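Local coordinates for protein maltose operon transcriptional repressor (Staphylococcus aureus subsp. aureus Mu50, PDB 3HCW) that probably represses transcription of the maltose operon, its periplasmic-binding-protein-like C-terminal fragment likely sensing an effector and pairing two subunits, at residues Ile176-Lys188 / Val210-Val222. Residues are numbered along the deposited sequence; the frame is centred on the assembly and turned at random.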
ATOM      1  N   ILE A 176     -13.481  16.668   2.436  1.00 33.14           N
ATOM      2  CA  ILE A 176     -12.408  16.980   3.391  1.00 39.19           C
ATOM      3  C   ILE A 176     -12.044  18.463   3.306  1.00 34.41           C
ATOM      4  O   ILE A 176     -11.972  19.146   4.335  1.00 39.87           O
ATOM      5  CB  ILE A 176     -11.096  16.157   3.145  1.00 40.05           C
ATOM      6  CG1 ILE A 176     -11.354  14.642   3.014  1.00 47.43           C
ATOM      7  CG2 ILE A 176     -10.043  16.482   4.215  1.00 40.47           C
ATOM      8  CD1 ILE A 176     -11.501  13.886   4.293  1.00 59.05           C
ATOM      9  N   LEU A 177     -11.835  18.944   2.075  1.00 37.44           N
ATOM     10  CA  LEU A 177     -11.522  20.349   1.800  1.00 42.26           C
ATOM     11  C   LEU A 177     -12.502  21.309   2.453  1.00 40.45           C
ATOM     12  O   LEU A 177     -12.079  22.291   3.060  1.00 45.62           O
ATOM     13  CB  LEU A 177     -11.430  20.630   0.285  1.00 42.63           C
ATOM     14  CG  LEU A 177     -11.176  22.067  -0.218  1.00 48.12           C
ATOM     15  CD1 LEU A 177      -9.893  22.713   0.362  1.00 26.31           C
ATOM     16  CD2 LEU A 177     -11.155  22.119  -1.750  1.00 39.86           C
ATOM     17  N   ASN A 178     -13.798  21.013   2.351  1.00 39.88           N
ATOM     18  CA  ASN A 178     -14.825  21.868   2.945  1.00 38.90           C
ATOM     19  C   ASN A 178     -14.713  21.928   4.467  1.00 39.41           C
ATOM     20  O   ASN A 178     -14.825  23.004   5.058  1.00 40.57           O
ATOM     21  CB  ASN A 178     -16.224  21.410   2.524  1.00 50.94           C
ATOM     22  CG  ASN A 178     -17.322  22.161   3.249  1.00 60.08           C
ATOM     23  OD1 ASN A 178     -17.562  23.340   2.982  1.00 81.17           O
ATOM     24  ND2 ASN A 178     -17.985  21.488   4.184  1.00 60.09           N
ATOM     25  N   TYR A 179     -14.483  20.770   5.090  1.00 37.50           N
ATOM     26  CA  TYR A 179     -14.284  20.696   6.535  1.00 36.63           C
ATOM     27  C   TYR A 179     -13.040  21.460   7.001  1.00 37.50           C
ATOM     28  O   TYR A 179     -13.090  22.133   8.021  1.00 35.83           O
ATOM     29  CB  TYR A 179     -14.220  19.241   7.018  1.00 39.21           C
ATOM     30  CG  TYR A 179     -15.551  18.533   7.064  1.00 44.89           C
ATOM     31  CD1 TYR A 179     -16.625  19.059   7.789  1.00 55.52           C
ATOM     32  CD2 TYR A 179     -15.737  17.327   6.401  1.00 42.33           C
ATOM     33  CE1 TYR A 179     -17.854  18.405   7.827  1.00 48.55           C
ATOM     34  CE2 TYR A 179     -16.957  16.661   6.442  1.00 38.27           C
ATOM     35  CZ  TYR A 179     -18.010  17.206   7.150  1.00 51.56           C
ATOM     36  OH  TYR A 179     -19.217  16.541   7.183  1.00 57.72           O
ATOM     37  N   MET A 180     -11.937  21.358   6.260  1.00 30.38           N
ATOM     38  CA  MET A 180     -10.714  22.061   6.646  1.00 37.01           C
ATOM     39  C   MET A 180     -10.770  23.548   6.316  1.00 35.94           C
ATOM     40  O   MET A 180     -10.153  24.341   7.016  1.00 34.63           O
ATOM     41  CB  MET A 180      -9.443  21.408   6.061  1.00 41.54           C
ATOM     42  CG  MET A 180      -9.098  19.988   6.575  1.00 29.45           C
ATOM     43  SD  MET A 180      -8.847  19.838   8.357  1.00 27.31           S
ATOM     44  CE  MET A 180     -10.430  19.175   8.889  1.00 36.75           C
ATOM     45  N   GLN A 181     -11.508  23.922   5.265  1.00 44.10           N
ATOM     46  CA  GLN A 181     -11.786  25.341   4.956  1.00 38.56           C
ATOM     47  C   GLN A 181     -12.470  26.056   6.115  1.00 41.60           C
ATOM     48  O   GLN A 181     -12.078  27.170   6.481  1.00 38.58           O
ATOM     49  CB  GLN A 181     -12.642  25.489   3.696  1.00 43.82           C
ATOM     50  CG  GLN A 181     -11.842  25.580   2.408  1.00 36.92           C
ATOM     51  CD  GLN A 181     -12.697  25.436   1.155  1.00 48.77           C
ATOM     52  OE1 GLN A 181     -13.908  25.169   1.227  1.00 50.31           O
ATOM     53  NE2 GLN A 181     -12.065  25.618  -0.008  1.00 40.41           N
ATOM     54  N   ASN A 182     -13.478  25.400   6.694  1.00 36.64           N
ATOM     55  CA  ASN A 182     -14.148  25.873   7.910  1.00 38.01           C
ATOM     56  C   ASN A 182     -13.235  26.155   9.100  1.00 43.28           C
ATOM     57  O   ASN A 182     -13.535  27.028   9.915  1.00 43.76           O
ATOM     58  CB  ASN A 182     -15.202  24.862   8.345  1.00 51.09           C
ATOM     59  CG  ASN A 182     -16.575  25.209   7.845  1.00 57.91           C
ATOM     60  OD1 ASN A 182     -17.380  25.773   8.581  1.00 72.51           O
ATOM     61  ND2 ASN A 182     -16.853  24.892   6.583  1.00 48.06           N
ATOM     62  N   LEU A 183     -12.129  25.414   9.197  1.00 36.40           N
ATOM     63  CA  LEU A 183     -11.233  25.501  10.347  1.00 28.97           C
ATOM     64  C   LEU A 183     -10.008  26.344  10.051  1.00 29.86           C
ATOM     65  O   LEU A 183      -9.236  26.648  10.951  1.00 35.50           O
ATOM     66  CB  LEU A 183     -10.790  24.098  10.778  1.00 35.47           C
ATOM     67  CG  LEU A 183     -11.851  23.173  11.379  1.00 49.55           C
ATOM     68  CD1 LEU A 183     -11.288  21.770  11.582  1.00 44.10           C
ATOM     69  CD2 LEU A 183     -12.399  23.744  12.684  1.00 58.80           C
ATOM     70  N   HIS A 184      -9.861  26.729   8.788  1.00 33.67           N
ATOM     71  CA  HIS A 184      -8.656  27.367   8.257  1.00 39.16           C
ATOM     72  C   HIS A 184      -8.136  28.549   9.088  1.00 44.50           C
ATOM     73  O   HIS A 184      -6.947  28.587   9.417  1.00 38.54           O
ATOM     74  CB  HIS A 184      -8.904  27.762   6.795  1.00 41.36           C
ATOM     75  CG  HIS A 184      -7.702  28.301   6.087  1.00 53.69           C
ATOM     76  ND1 HIS A 184      -7.803  29.205   5.054  1.00 60.54           N
ATOM     77  CD2 HIS A 184      -6.379  28.070   6.257  1.00 49.93           C
ATOM     78  CE1 HIS A 184      -6.596  29.505   4.614  1.00 60.31           C
ATOM     79  NE2 HIS A 184      -5.715  28.828   5.326  1.00 47.53           N
ATOM     80  N   THR A 185      -9.032  29.477   9.441  1.00 39.99           N
ATOM     81  CA  THR A 185      -8.681  30.653  10.241  1.00 41.68           C
ATOM     82  C   THR A 185      -8.178  30.301  11.645  1.00 42.72           C
ATOM     83  O   THR A 185      -7.189  30.870  12.100  1.00 45.57           O
ATOM     84  CB  THR A 185      -9.851  31.691  10.319  1.00 45.33           C
ATOM     85  OG1 THR A 185     -10.332  31.977   9.000  1.00 46.15           O
ATOM     86  CG2 THR A 185      -9.385  32.999  10.963  1.00 54.16           C
ATOM     87  N   ARG A 186      -8.841  29.361  12.319  1.00 46.84           N
ATOM     88  CA  ARG A 186      -8.387  28.927  13.645  1.00 46.70           C
ATOM     89  C   ARG A 186      -7.092  28.107  13.554  1.00 47.14           C
ATOM     90  O   ARG A 186      -6.193  28.252  14.391  1.00 40.29           O
ATOM     91  CB  ARG A 186      -9.484  28.162  14.393  1.00 53.93           C
ATOM     92  CG  ARG A 186      -9.215  28.033  15.900  1.00 58.73           C
ATOM     93  CD  ARG A 186     -10.503  28.050  16.704  1.00 65.19           C
ATOM     94  NE  ARG A 186     -10.280  28.054  18.153  1.00 57.33           N
ATOM     95  CZ  ARG A 186     -10.059  29.141  18.889  1.00 62.33           C
ATOM     96  NH1 ARG A 186      -9.881  29.017  20.198  1.00 58.92           N
ATOM     97  NH2 ARG A 186     -10.010  30.350  18.328  1.00 49.62           N
ATOM     98  N   LEU A 187      -6.994  27.285  12.508  1.00 38.60           N
ATOM     99  CA  LEU A 187      -5.808  26.477  12.241  1.00 38.98           C
ATOM    100  C   LEU A 187      -4.573  27.333  11.954  1.00 50.10           C
ATOM    101  O   LEU A 187      -3.445  26.856  12.064  1.00 53.93           O
ATOM    102  CB  LEU A 187      -6.060  25.483  11.090  1.00 38.05           C
ATOM    103  CG  LEU A 187      -7.067  24.341  11.332  1.00 33.04           C
ATOM    104  CD1 LEU A 187      -7.151  23.403  10.140  1.00 40.53           C
ATOM    105  CD2 LEU A 187      -6.791  23.525  12.589  1.00 33.90           C
ATOM    106  N   LYS A 188      -4.798  28.601  11.609  1.00 53.67           N
ATOM    107  CA  LYS A 188      -3.732  29.547  11.299  0.60 47.88           C
ATOM    108  C   LYS A 188      -3.475  30.535  12.445  1.00 43.29           C
ATOM    109  O   LYS A 188      -2.570  31.366  12.366  1.00 53.37           O
ATOM    110  CB  LYS A 188      -4.075  30.304  10.013  0.60 49.25           C
ATOM    111  CG  LYS A 188      -2.921  30.441   9.037  0.60 48.85           C
ATOM    112  CD  LYS A 188      -2.786  29.206   8.155  0.60 48.19           C
ATOM    113  CE  LYS A 188      -1.800  29.446   7.021  0.60 50.81           C
ATOM    114  NZ  LYS A 188      -0.381  29.350   7.463  0.60 31.73           N
ATOM    115  N   VAL A 210      -4.939  17.830   1.791  1.00 25.22           N
ATOM    116  CA  VAL A 210      -5.791  19.010   1.856  1.00 28.06           C
ATOM    117  C   VAL A 210      -5.087  20.107   2.667  1.00 28.17           C
ATOM    118  O   VAL A 210      -5.075  21.271   2.267  1.00 38.17           O
ATOM    119  CB  VAL A 210      -7.209  18.644   2.396  1.00 32.17           C
ATOM    120  CG1 VAL A 210      -7.976  19.873   2.857  1.00 24.09           C
ATOM    121  CG2 VAL A 210      -8.014  17.879   1.313  1.00 28.06           C
ATOM    122  N   LEU A 211      -4.454  19.711   3.772  1.00 28.80           N
ATOM    123  CA  LEU A 211      -3.662  20.629   4.610  1.00 33.82           C
ATOM    124  C   LEU A 211      -2.507  21.271   3.830  1.00 31.94           C
ATOM    125  O   LEU A 211      -2.195  22.443   4.038  1.00 38.25           O
ATOM    126  CB  LEU A 211      -3.145  19.912   5.874  1.00 20.30           C
ATOM    127  CG  LEU A 211      -3.885  19.952   7.212  1.00 41.20           C
ATOM    128  CD1 LEU A 211      -5.402  20.126   7.104  1.00 36.06           C
ATOM    129  CD2 LEU A 211      -3.544  18.736   8.046  1.00 37.80           C
ATOM    130  N   TYR A 212      -1.902  20.511   2.919  1.00 30.21           N
ATOM    131  CA  TYR A 212      -0.883  21.046   2.012  1.00 37.76           C
ATOM    132  C   TYR A 212      -1.495  22.103   1.097  1.00 39.44           C
ATOM    133  O   TYR A 212      -0.938  23.205   0.941  1.00 32.76           O
ATOM    134  CB  TYR A 212      -0.252  19.923   1.179  1.00 30.15           C
ATOM    135  CG  TYR A 212       1.005  20.331   0.442  1.00 37.81           C
ATOM    136  CD1 TYR A 212       2.261  20.171   1.030  1.00 38.04           C
ATOM    137  CD2 TYR A 212       0.947  20.875  -0.848  1.00 30.76           C
ATOM    138  CE1 TYR A 212       3.429  20.542   0.358  1.00 33.34           C
ATOM    139  CE2 TYR A 212       2.111  21.264  -1.519  1.00 39.33           C
ATOM    140  CZ  TYR A 212       3.349  21.082  -0.912  1.00 33.61           C
ATOM    141  OH  TYR A 212       4.506  21.447  -1.573  1.00 34.28           O
ATOM    142  N   GLU A 213      -2.662  21.776   0.536  1.00 35.03           N
ATOM    143  CA  GLU A 213      -3.365  22.660  -0.393  1.00 41.14           C
ATOM    144  C   GLU A 213      -3.724  24.011   0.240  1.00 30.88           C
ATOM    145  O   GLU A 213      -3.704  25.031  -0.432  1.00 35.75           O
ATOM    146  CB  GLU A 213      -4.600  21.962  -0.980  1.00 37.58           C
ATOM    147  CG  GLU A 213      -5.306  22.738  -2.098  1.00 59.15           C
ATOM    148  CD  GLU A 213      -6.244  21.885  -2.950  1.00 70.55           C
ATOM    149  OE1 GLU A 213      -6.404  22.204  -4.147  1.00 93.12           O
ATOM    150  OE2 GLU A 213      -6.825  20.906  -2.432  1.00 92.25           O
ATOM    151  N   LEU A 214      -4.008  24.006   1.538  1.00 27.86           N
ATOM    152  CA  LEU A 214      -4.425  25.193   2.264  1.00 26.96           C
ATOM    153  C   LEU A 214      -3.279  25.903   2.957  1.00 29.67           C
ATOM    154  O   LEU A 214      -3.502  26.898   3.652  1.00 37.02           O
ATOM    155  CB  LEU A 214      -5.490  24.823   3.298  1.00 31.60           C
ATOM    156  CG  LEU A 214      -6.840  24.336   2.755  1.00 41.55           C
ATOM    157  CD1 LEU A 214      -7.745  23.978   3.911  1.00 31.96           C
ATOM    158  CD2 LEU A 214      -7.490  25.400   1.884  1.00 49.98           C
ATOM    159  N   ASN A 215      -2.064  25.391   2.745  1.00 33.07           N
ATOM    160  CA  ASN A 215      -0.837  25.893   3.362  1.00 38.09           C
ATOM    161  C   ASN A 215      -0.869  25.898   4.888  1.00 36.50           C
ATOM    162  O   ASN A 215      -0.313  26.785   5.525  1.00 42.19           O
ATOM    163  CB  ASN A 215      -0.448  27.270   2.804  1.00 35.93           C
ATOM    164  CG  ASN A 215       1.037  27.578   2.977  1.00 53.70           C
ATOM    165  OD1 ASN A 215       1.410  28.714   3.281  1.00 66.73           O
ATOM    166  ND2 ASN A 215       1.887  26.566   2.795  1.00 39.37           N
ATOM    167  N   ILE A 216      -1.526  24.891   5.457  1.00 39.92           N
ATOM    168  CA  ILE A 216      -1.568  24.686   6.902  1.00 37.49           C
ATOM    169  C   ILE A 216      -0.405  23.753   7.270  1.00 36.34           C
ATOM    170  O   ILE A 216      -0.485  22.535   7.076  1.00 32.61           O
ATOM    171  CB  ILE A 216      -2.921  24.095   7.335  1.00 33.21           C
ATOM    172  CG1 ILE A 216      -4.066  25.003   6.882  1.00 29.45           C
ATOM    173  CG2 ILE A 216      -2.955  23.896   8.839  1.00 33.45           C
ATOM    174  CD1 ILE A 216      -5.441  24.392   7.029  1.00 39.92           C
ATOM    175  N   GLU A 217       0.684  24.344   7.767  1.00 37.80           N
ATOM    176  CA  GLU A 217       1.953  23.621   7.909  1.00 29.73           C
ATOM    177  C   GLU A 217       2.138  22.886   9.229  1.00 26.12           C
ATOM    178  O   GLU A 217       1.705  23.335  10.281  1.00 28.04           O
ATOM    179  CB  GLU A 217       3.160  24.506   7.560  1.00 40.50           C
ATOM    180  CG  GLU A 217       3.345  25.769   8.375  1.00 57.32           C
ATOM    181  CD  GLU A 217       3.919  26.925   7.550  1.00 69.13           C
ATOM    182  OE1 GLU A 217       4.919  26.713   6.825  1.00 59.89           O
ATOM    183  OE2 GLU A 217       3.363  28.046   7.630  1.00 69.88           O
ATOM    184  N   ILE A 218       2.800  21.741   9.140  1.00 21.65           N
ATOM    185  CA  ILE A 218       2.877  20.764  10.213  1.00 29.46           C
ATOM    186  C   ILE A 218       4.346  20.554  10.523  1.00 31.00           C
ATOM    187  O   ILE A 218       5.134  20.369   9.599  1.00 32.97           O
ATOM    188  CB  ILE A 218       2.257  19.419   9.755  1.00 29.19           C
ATOM    189  CG1 ILE A 218       0.873  19.647   9.148  1.00 26.16           C
ATOM    190  CG2 ILE A 218       2.194  18.398  10.905  1.00 30.52           C
ATOM    191  CD1 ILE A 218       0.331  18.474   8.350  1.00 36.73           C
ATOM    192  N   PRO A 219       4.733  20.597  11.815  1.00 38.27           N
ATOM    193  CA  PRO A 219       3.942  20.852  13.031  1.00 28.50           C
ATOM    194  C   PRO A 219       3.636  22.316  13.381  1.00 38.80           C
ATOM    195  O   PRO A 219       2.877  22.553  14.334  1.00 37.34           O
ATOM    196  CB  PRO A 219       4.827  20.255  14.130  1.00 36.45           C
ATOM    197  CG  PRO A 219       6.206  20.515  13.635  1.00 35.36           C
ATOM    198  CD  PRO A 219       6.141  20.288  12.147  1.00 30.49           C
ATOM    199  N   LYS A 220       4.210  23.272  12.641  1.00 35.38           N
ATOM    200  CA  LYS A 220       4.072  24.718  12.943  1.00 36.67           C
ATOM    201  C   LYS A 220       2.638  25.254  13.188  1.00 38.09           C
ATOM    202  O   LYS A 220       2.366  25.878  14.219  1.00 32.59           O
ATOM    203  CB  LYS A 220       4.759  25.567  11.876  1.00 36.88           C
ATOM    204  CG  LYS A 220       4.753  27.057  12.192  1.00 45.38           C
ATOM    205  CD  LYS A 220       5.158  27.889  10.997  1.00 57.56           C
ATOM    206  CE  LYS A 220       5.218  29.367  11.368  1.00 60.50           C
ATOM    207  NZ  LYS A 220       5.586  30.217  10.206  1.00 57.24           N
ATOM    208  N   ASP A 221       1.723  25.021  12.259  1.00 25.45           N
ATOM    209  CA  ASP A 221       0.356  25.515  12.474  1.00 38.73           C
ATOM    210  C   ASP A 221      -0.409  24.516  13.324  1.00 30.48           C
ATOM    211  O   ASP A 221      -1.056  24.897  14.289  1.00 28.67           O
ATOM    212  CB  ASP A 221      -0.374  25.785  11.155  1.00 34.17           C
ATOM    213  CG  ASP A 221       0.164  26.999  10.419  1.00 37.33           C
ATOM    214  OD1 ASP A 221       0.354  28.056  11.054  1.00 42.68           O
ATOM    215  OD2 ASP A 221       0.371  26.900   9.189  1.00 45.88           O
ATOM    216  N   VAL A 222      -0.319  23.236  12.951  1.00 33.34           N
ATOM    217  CA  VAL A 222      -0.987  22.157  13.678  0.60 29.42           C
ATOM    218  C   VAL A 222      -0.116  20.916  13.739  1.00 23.26           C
ATOM    219  O   VAL A 222       0.670  20.645  12.836  1.00 26.18           O
ATOM    220  CB  VAL A 222      -2.373  21.744  13.066  0.60 24.74           C
ATOM    221  CG1 VAL A 222      -3.399  22.821  13.263  0.60 33.83           C
ATOM    222  CG2 VAL A 222      -2.252  21.342  11.590  0.60 11.26           C
TER
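Val210 sets its two methyls against helix 173-187: CG1 sits 3.7 Å from Leu177 CA and also touches Met180 CB, while CG2 lies against Ile176 CG2. One turn on, Leu214 lays its two methyls on the same helix, its CD1 against Met180 CB and its CD2 against Leu177 CD1. Met180, bent at chi2 and chi3, meets Leu211 CD1 through SD at 3.7 Å. Past the end of helix 201-213, Ile216 and Val222 continue the apolar seam: Leu187 spreads its branches, CD1 to Ile216 CD1 and CD2 to Val222 CG1, and His184, whose chi1 of -174° carries the ring across to the loop, brings CD2 to 3.9 Å from Ile216 CD1.

The polar contacts gather at the far end. In the conformer modelled here, Lys188 NZ forms a salt bridge with Asp221 OD2 at 3.1 Å, met on the syn side but 33° out of the carboxylate plane, and gives a weak hydrogen bond to Asn215 O; Glu217 OE2 is a long second partner. The anti lone pair of OD2 takes Glu217 N (2.9 Å), a bond that helps orient the carboxylate for the lysine.

Helix 201-213 ends in a Schellman motif at Asn215, and the loop then leads into strand 222-227. Met180 touches Ile137 and Leu211 touches Ile196, so the two helices cover parallel strands 133-139 and 194-198, as in the Rossmann-like alpha/beta lobe of periplasmic-binding-protein-type repressors.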